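Long-range contacts in EreC (Klebsiella pneumoniae, PDB 6XCQ), which probably inactivates macrolide antibiotics such as erythromycin by hydrolysing the ester bond of their lactone ring, giving resistance to them: residues N307-K312 against Y338-F343; A342-G347 against R405-Q409. The protein carries 1 engineered substitution. All coordinates share one frame; numbering follows the deposited sequence. Where two conformers were deposited one is given.

Contact 1: residues N307-K312 against Y338-F343; sequences NNNLQK and YRAIAF. Engineered in segment 307-312: Asn309 (natural residue His).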
loop_
_atom_site.group_PDB
_atom_site.type_symbol
_atom_site.label_atom_id
_atom_site.label_comp_id
_atom_site.label_asym_id
_atom_site.label_seq_id
_atom_site.Cartn_x
_atom_site.Cartn_y
_atom_site.Cartn_z
ATOM N N ASN A 307 3.772 0.035 -7.738
ATOM C CA ASN A 307 3.635 0.892 -8.925
ATOM C C ASN A 307 2.186 0.956 -9.394
ATOM O O ASN A 307 1.666 2.031 -9.712
ATOM C CB ASN A 307 4.495 0.380 -10.093
ATOM C CG ASN A 307 5.985 0.659 -9.925
ATOM O OD1 ASN A 307 6.433 1.196 -8.912
ATOM N ND2 ASN A 307 6.762 0.282 -10.942
ATOM N N ASN A 308 1.532 -0.207 -9.480
ATOM C CA ASN A 308 0.157 -0.263 -9.966
ATOM C C ASN A 308 -0.812 0.507 -9.069
ATOM O O ASN A 308 -1.873 0.920 -9.546
ATOM C CB ASN A 308 -0.315 -1.714 -10.083
ATOM C CG ASN A 308 0.472 -2.512 -11.113
ATOM O OD1 ASN A 308 1.387 -2.005 -11.745
ATOM N ND2 ASN A 308 0.121 -3.775 -11.267
ATOM N N ASN A 309 -0.492 0.695 -7.785
ATOM C CA ASN A 309 -1.390 1.481 -6.939
ATOM C C ASN A 309 -1.079 2.972 -7.023
ATOM O O ASN A 309 -1.997 3.797 -6.973
ATOM C CB ASN A 309 -1.309 1.054 -5.463
ATOM C CG ASN A 309 -1.611 -0.416 -5.243
ATOM O OD1 ASN A 309 -0.742 -1.173 -4.820
ATOM N ND2 ASN A 309 -2.855 -0.813 -5.483
ATOM N N LEU A 310 0.198 3.331 -7.138
ATOM C CA LEU A 310 0.596 4.731 -7.170
ATOM C C LEU A 310 0.314 5.392 -8.511
ATOM O O LEU A 310 0.233 6.626 -8.570
ATOM C CB LEU A 310 2.090 4.860 -6.866
ATOM C CG LEU A 310 2.621 4.365 -5.518
ATOM C CD1 LEU A 310 4.118 4.588 -5.495
ATOM C CD2 LEU A 310 1.979 5.109 -4.375
ATOM N N GLN A 311 0.207 4.598 -9.578
ATOM C CA GLN A 311 0.009 5.107 -10.934
ATOM C C GLN A 311 -1.165 6.076 -10.980
ATOM O O GLN A 311 -2.157 5.890 -10.278
ATOM C CB GLN A 311 -0.247 3.920 -11.872
ATOM C CG GLN A 311 -0.259 4.247 -13.354
ATOM C CD GLN A 311 -0.218 3.003 -14.215
ATOM O OE1 GLN A 311 0.599 2.096 -13.999
ATOM N NE2 GLN A 311 -1.104 2.946 -15.195
ATOM N N LYS A 312 -1.050 7.136 -11.784
ATOM C CA LYS A 312 -2.096 8.160 -11.793
ATOM C C LYS A 312 -3.062 8.021 -12.964
ATOM O O LYS A 312 -3.989 8.821 -13.082
ATOM C CB LYS A 312 -1.467 9.561 -11.782
ATOM C CG LYS A 312 -0.526 9.782 -10.588
ATOM C CD LYS A 312 -0.009 11.222 -10.471
ATOM C CE LYS A 312 0.977 11.582 -11.561
ATOM N NZ LYS A 312 1.658 12.891 -11.257
ATOM N N TYR A 338 0.182 15.627 -4.931
ATOM C CA TYR A 338 0.533 14.213 -4.990
ATOM C C TYR A 338 1.597 13.995 -6.054
ATOM O O TYR A 338 1.472 14.507 -7.172
ATOM C CB TYR A 338 -0.690 13.351 -5.313
ATOM C CG TYR A 338 -0.355 11.891 -5.550
ATOM C CD1 TYR A 338 0.176 11.109 -4.536
ATOM C CD2 TYR A 338 -0.587 11.292 -6.783
ATOM C CE1 TYR A 338 0.479 9.755 -4.752
ATOM C CE2 TYR A 338 -0.297 9.950 -7.001
ATOM C CZ TYR A 338 0.237 9.192 -5.986
ATOM O OH TYR A 338 0.546 7.864 -6.214
ATOM N N ARG A 339 2.632 13.218 -5.714
ATOM C CA ARG A 339 3.654 12.801 -6.672
ATOM C C ARG A 339 3.853 11.296 -6.564
ATOM O O ARG A 339 3.765 10.737 -5.467
ATOM C CB ARG A 339 4.998 13.512 -6.423
ATOM C CG ARG A 339 4.910 15.034 -6.266
ATOM C CD ARG A 339 4.647 15.781 -7.576
ATOM N NE ARG A 339 4.702 17.221 -7.311
ATOM C CZ ARG A 339 3.643 18.002 -7.083
ATOM N NH1 ARG A 339 2.410 17.504 -7.129
ATOM N NH2 ARG A 339 3.817 19.290 -6.810
ATOM N N ALA A 340 4.131 10.643 -7.701
ATOM C CA ALA A 340 4.286 9.188 -7.765
ATOM C C ALA A 340 5.618 8.838 -8.420
ATOM O O ALA A 340 5.865 9.218 -9.569
ATOM C CB ALA A 340 3.139 8.548 -8.553
ATOM N N ILE A 341 6.452 8.086 -7.716
ATOM C CA ILE A 341 7.732 7.639 -8.251
ATOM C C ILE A 341 7.654 6.124 -8.438
ATOM O O ILE A 341 7.564 5.370 -7.460
ATOM C CB ILE A 341 8.902 8.040 -7.346
ATOM C CG1 ILE A 341 8.796 9.532 -6.979
ATOM C CG2 ILE A 341 10.228 7.715 -8.044
ATOM C CD1 ILE A 341 9.926 10.058 -6.124
ATOM N N ALA A 342 7.618 5.681 -9.691
ATOM C CA ALA A 342 7.665 4.255 -9.997
ATOM C C ALA A 342 9.085 3.716 -9.851
ATOM O O ALA A 342 10.059 4.430 -10.091
ATOM C CB ALA A 342 7.172 3.987 -11.413
ATOM N N PHE A 343 9.195 2.451 -9.433
ATOM C CA PHE A 343 10.468 1.732 -9.357
ATOM C C PHE A 343 10.422 0.589 -10.354
ATOM O O PHE A 343 9.475 -0.205 -10.328
ATOM C CB PHE A 343 10.725 1.122 -7.969
ATOM C CG PHE A 343 11.095 2.091 -6.899
ATOM C CD1 PHE A 343 10.688 3.421 -6.943
ATOM C CD2 PHE A 343 11.798 1.648 -5.791
ATOM C CE1 PHE A 343 11.010 4.307 -5.905
ATOM C CE2 PHE A 343 12.125 2.525 -4.758
ATOM C CZ PHE A 343 11.731 3.854 -4.823
HETATM O O HOH W 1 -0.477 14.496 -9.139
#

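Contact 2: residues A342-G347 against R405-Q409; sequences AFTHLG and RMRSQ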
loop_
_atom_site.group_PDB
_atom_site.type_symbol
_atom_site.label_atom_id
_atom_site.label_comp_id
_atom_site.label_asym_id
_atom_site.label_seq_id
_atom_site.Cartn_x
_atom_site.Cartn_y
_atom_site.Cartn_z
ATOM N N ALA A 342 7.618 5.681 -9.691
ATOM C CA ALA A 342 7.665 4.255 -9.997
ATOM C C ALA A 342 9.085 3.716 -9.851
ATOM O O ALA A 342 10.059 4.430 -10.091
ATOM C CB ALA A 342 7.172 3.987 -11.413
ATOM N N PHE A 343 9.195 2.451 -9.433
ATOM C CA PHE A 343 10.468 1.732 -9.357
ATOM C C PHE A 343 10.422 0.589 -10.354
ATOM O O PHE A 343 9.475 -0.205 -10.328
ATOM C CB PHE A 343 10.725 1.122 -7.969
ATOM C CG PHE A 343 11.095 2.091 -6.899
ATOM C CD1 PHE A 343 10.688 3.421 -6.943
ATOM C CD2 PHE A 343 11.798 1.648 -5.791
ATOM C CE1 PHE A 343 11.010 4.307 -5.905
ATOM C CE2 PHE A 343 12.125 2.525 -4.758
ATOM C CZ PHE A 343 11.731 3.854 -4.823
ATOM N N THR A 344 11.446 0.462 -11.195
ATOM C CA THR A 344 11.526 -0.697 -12.072
ATOM C C THR A 344 12.972 -1.206 -12.082
ATOM O O THR A 344 13.800 -0.781 -11.275
ATOM C CB THR A 344 10.977 -0.369 -13.467
ATOM O OG1 THR A 344 10.855 -1.591 -14.210
ATOM C CG2 THR A 344 11.880 0.620 -14.204
ATOM N N HIS A 345 13.277 -2.150 -12.975
ATOM C CA HIS A 345 14.571 -2.824 -12.900
ATOM C C HIS A 345 14.933 -3.425 -14.246
ATOM O O HIS A 345 14.077 -3.638 -15.110
ATOM C CB HIS A 345 14.564 -3.934 -11.835
ATOM C CG HIS A 345 13.706 -5.096 -12.216
ATOM N ND1 HIS A 345 14.192 -6.190 -12.907
ATOM C CD2 HIS A 345 12.378 -5.318 -12.042
ATOM C CE1 HIS A 345 13.206 -7.042 -13.126
ATOM N NE2 HIS A 345 12.091 -6.535 -12.616
ATOM N N LEU A 346 16.222 -3.745 -14.389
ATOM C CA LEU A 346 16.773 -4.313 -15.613
ATOM C C LEU A 346 17.136 -5.789 -15.475
ATOM O O LEU A 346 17.810 -6.336 -16.356
ATOM C CB LEU A 346 18.009 -3.517 -16.060
ATOM C CG LEU A 346 17.847 -2.014 -16.260
ATOM C CD1 LEU A 346 19.121 -1.423 -16.853
ATOM C CD2 LEU A 346 16.659 -1.702 -17.171
ATOM N N GLY A 347 16.688 -6.455 -14.412
ATOM C CA GLY A 347 17.044 -7.847 -14.210
ATOM C C GLY A 347 16.328 -8.778 -15.170
ATOM O O GLY A 347 15.288 -8.457 -15.742
ATOM N N ARG A 405 5.567 1.503 -22.134
ATOM C CA ARG A 405 5.292 0.371 -21.269
ATOM C C ARG A 405 6.386 0.257 -20.216
ATOM O O ARG A 405 7.507 0.737 -20.406
ATOM C CB ARG A 405 5.138 -0.941 -22.072
ATOM C CG ARG A 405 6.309 -1.344 -22.948
ATOM C CD ARG A 405 5.905 -2.468 -23.917
ATOM N NE ARG A 405 5.389 -1.949 -25.181
ATOM C CZ ARG A 405 4.113 -1.994 -25.548
ATOM N NH1 ARG A 405 3.207 -2.543 -24.753
ATOM N NH2 ARG A 405 3.741 -1.488 -26.712
ATOM N N MET A 406 6.031 -0.343 -19.075
ATOM C CA MET A 406 6.974 -0.532 -17.979
ATOM C C MET A 406 6.690 -1.872 -17.322
ATOM O O MET A 406 5.536 -2.298 -17.234
ATOM C CB MET A 406 6.877 0.609 -16.945
ATOM C CG MET A 406 7.903 0.527 -15.810
ATOM S SD MET A 406 8.067 2.119 -14.952
ATOM C CE MET A 406 6.351 2.430 -14.542
ATOM N N ARG A 407 7.746 -2.525 -16.843
ATOM C CA ARG A 407 7.578 -3.817 -16.195
ATOM C C ARG A 407 6.682 -3.684 -14.965
ATOM O O ARG A 407 6.695 -2.677 -14.259
ATOM C CB ARG A 407 8.932 -4.395 -15.797
ATOM C CG ARG A 407 9.799 -4.776 -17.020
ATOM C CD ARG A 407 11.188 -5.148 -16.603
ATOM N NE ARG A 407 11.763 -6.151 -17.501
ATOM C CZ ARG A 407 12.981 -6.654 -17.375
ATOM N NH1 ARG A 407 13.775 -6.235 -16.398
ATOM N NH2 ARG A 407 13.394 -7.594 -18.215
ATOM N N SER A 408 5.900 -4.721 -14.713
ATOM C CA SER A 408 5.078 -4.767 -13.514
ATOM C C SER A 408 4.900 -6.244 -13.200
ATOM O O SER A 408 4.357 -6.984 -14.026
ATOM C CB SER A 408 3.741 -4.057 -13.755
ATOM O OG SER A 408 2.848 -4.224 -12.670
ATOM N N GLN A 409 5.401 -6.680 -12.049
ATOM C CA GLN A 409 5.512 -8.120 -11.729
ATOM C C GLN A 409 6.314 -8.765 -12.864
ATOM O O GLN A 409 7.300 -8.172 -13.324
ATOM C CB GLN A 409 4.137 -8.725 -11.488
ATOM C CG GLN A 409 3.399 -8.162 -10.272
ATOM C CD GLN A 409 4.180 -8.312 -8.982
ATOM O OE1 GLN A 409 4.414 -7.329 -8.288
ATOM N NE2 GLN A 409 4.556 -9.558 -8.631
HETATM O O HOH W 2 9.108 -3.321 -12.746
HETATM O O HOH W 3 9.228 -6.248 -12.489
HETATM O O HOH W 4 16.679 -8.061 -18.605
#

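Contact 1: residues N307-K312 against Y338-F343
Asn307, at the start of the short helix 307-310, clamps the backbone of Phe343 on strand 338-345, an inner strand of the mixed sheet of this α/β esterase. Asn307 CB leads toward the strand, and CG lies anti to the carbonyl carbon (chi1 -75°), which brings the amide against the peptide groups of Phe343. Asn307 OD1 accepts Phe343 N at 3.1 Å in a nearly straight bond (168°) and also comes close to Ala342 CA. Asn307 ND2 donates to Phe343 O at 2.8 Å, approaching from above that carbonyl plane. Two bonds to one residue fix the rotation of the amide. One helical turn on, Leu310 sets CB 4.2 Å from Ala340 CB, while its CD2 lies 3.6 Å from Tyr338 OH. Lys312 runs past the Tyr338 ring in the opposite direction, CG reaching CE2 at the ring edge at 3.6 Å; its NZ forms a salt bridge with Asp422, which also accepts Ala340 N. A water donates to Tyr338 O and is only weakly held by Lys312 NZ. The engineered Asn309 leads away from the strand, its ND2 bonded to Asp282. At the helix end, Tyr338 OH donates to Leu310 O at 2.7 Å, in the carbonyl plane and on a lone pair.

Contact 2: residues A342-G347 against R405-Q409
Strands 342-345 and 405-408 run almost at right angles, 80° between their directions, with axes 7.2 Å apart at closest approach; Thr344 and Arg407 face each other at the crossing. The strands belong to separate sheets and are joined by side-chain packing, side-chain-to-backbone bonds and waters. Met406 extends with CG anti to its own N (chi1 -176°) and bends at chi3, which lays CE 3.6 Å from Ala342 CB and SD beside Thr344 CB. Arg407 crosses Thr344 and His345 at about a right angle and brings its guanidinium to the turn after the strand. Arg407 NH1 donates to two carbonyls through bent bonds: His345 O at 2.9 Å, met from above the carbonyl plane, and Gly347 O at 2.8 Å, on a lone pair. The His345 ring, about 39° from the guanidinium plane, carries Arg407 CD over one face, toward the rim. Gly347 N donates to His345 ND1 at 2.9 Å, tying the ring to the turn, and a water links NE2 to Gln409 O. A second water donates to Thr344 OG1 and, weakly, to Arg407 O. Glu380 of helix 379-387 binds both Thr344 OG1 and Arg407 N, Met379 packs on Met406, and strand 423-427 pairs with strand 338-345 through Thr344 and Val425.

Overall arrangement
From the N terminus, the chain passes through strand 301-304 into helix 307-310, then through the interrupted strand 315-317/320-323 and helix 326-330 before strand 338-345 returns it to the helix. Contact 1 closes this excursion of 25 residues. Beyond Gly347, 57 more residues, including strands 349-354, 365-370 and 392-396 and helix 379-387, precede strand 405-408, where contact 2 closes a second, longer loop. The loops follow one another and overlap at Ala342 and Phe343, neither enclosing the other. Strand 338-345 thus ties helix 307-310 and the small sheet of 405-408 and 411-414 to the main sheet. These two also meet directly, Asn308 OD1 lying 2.8 Å from Ser408 OG in a probable hydrogen bond.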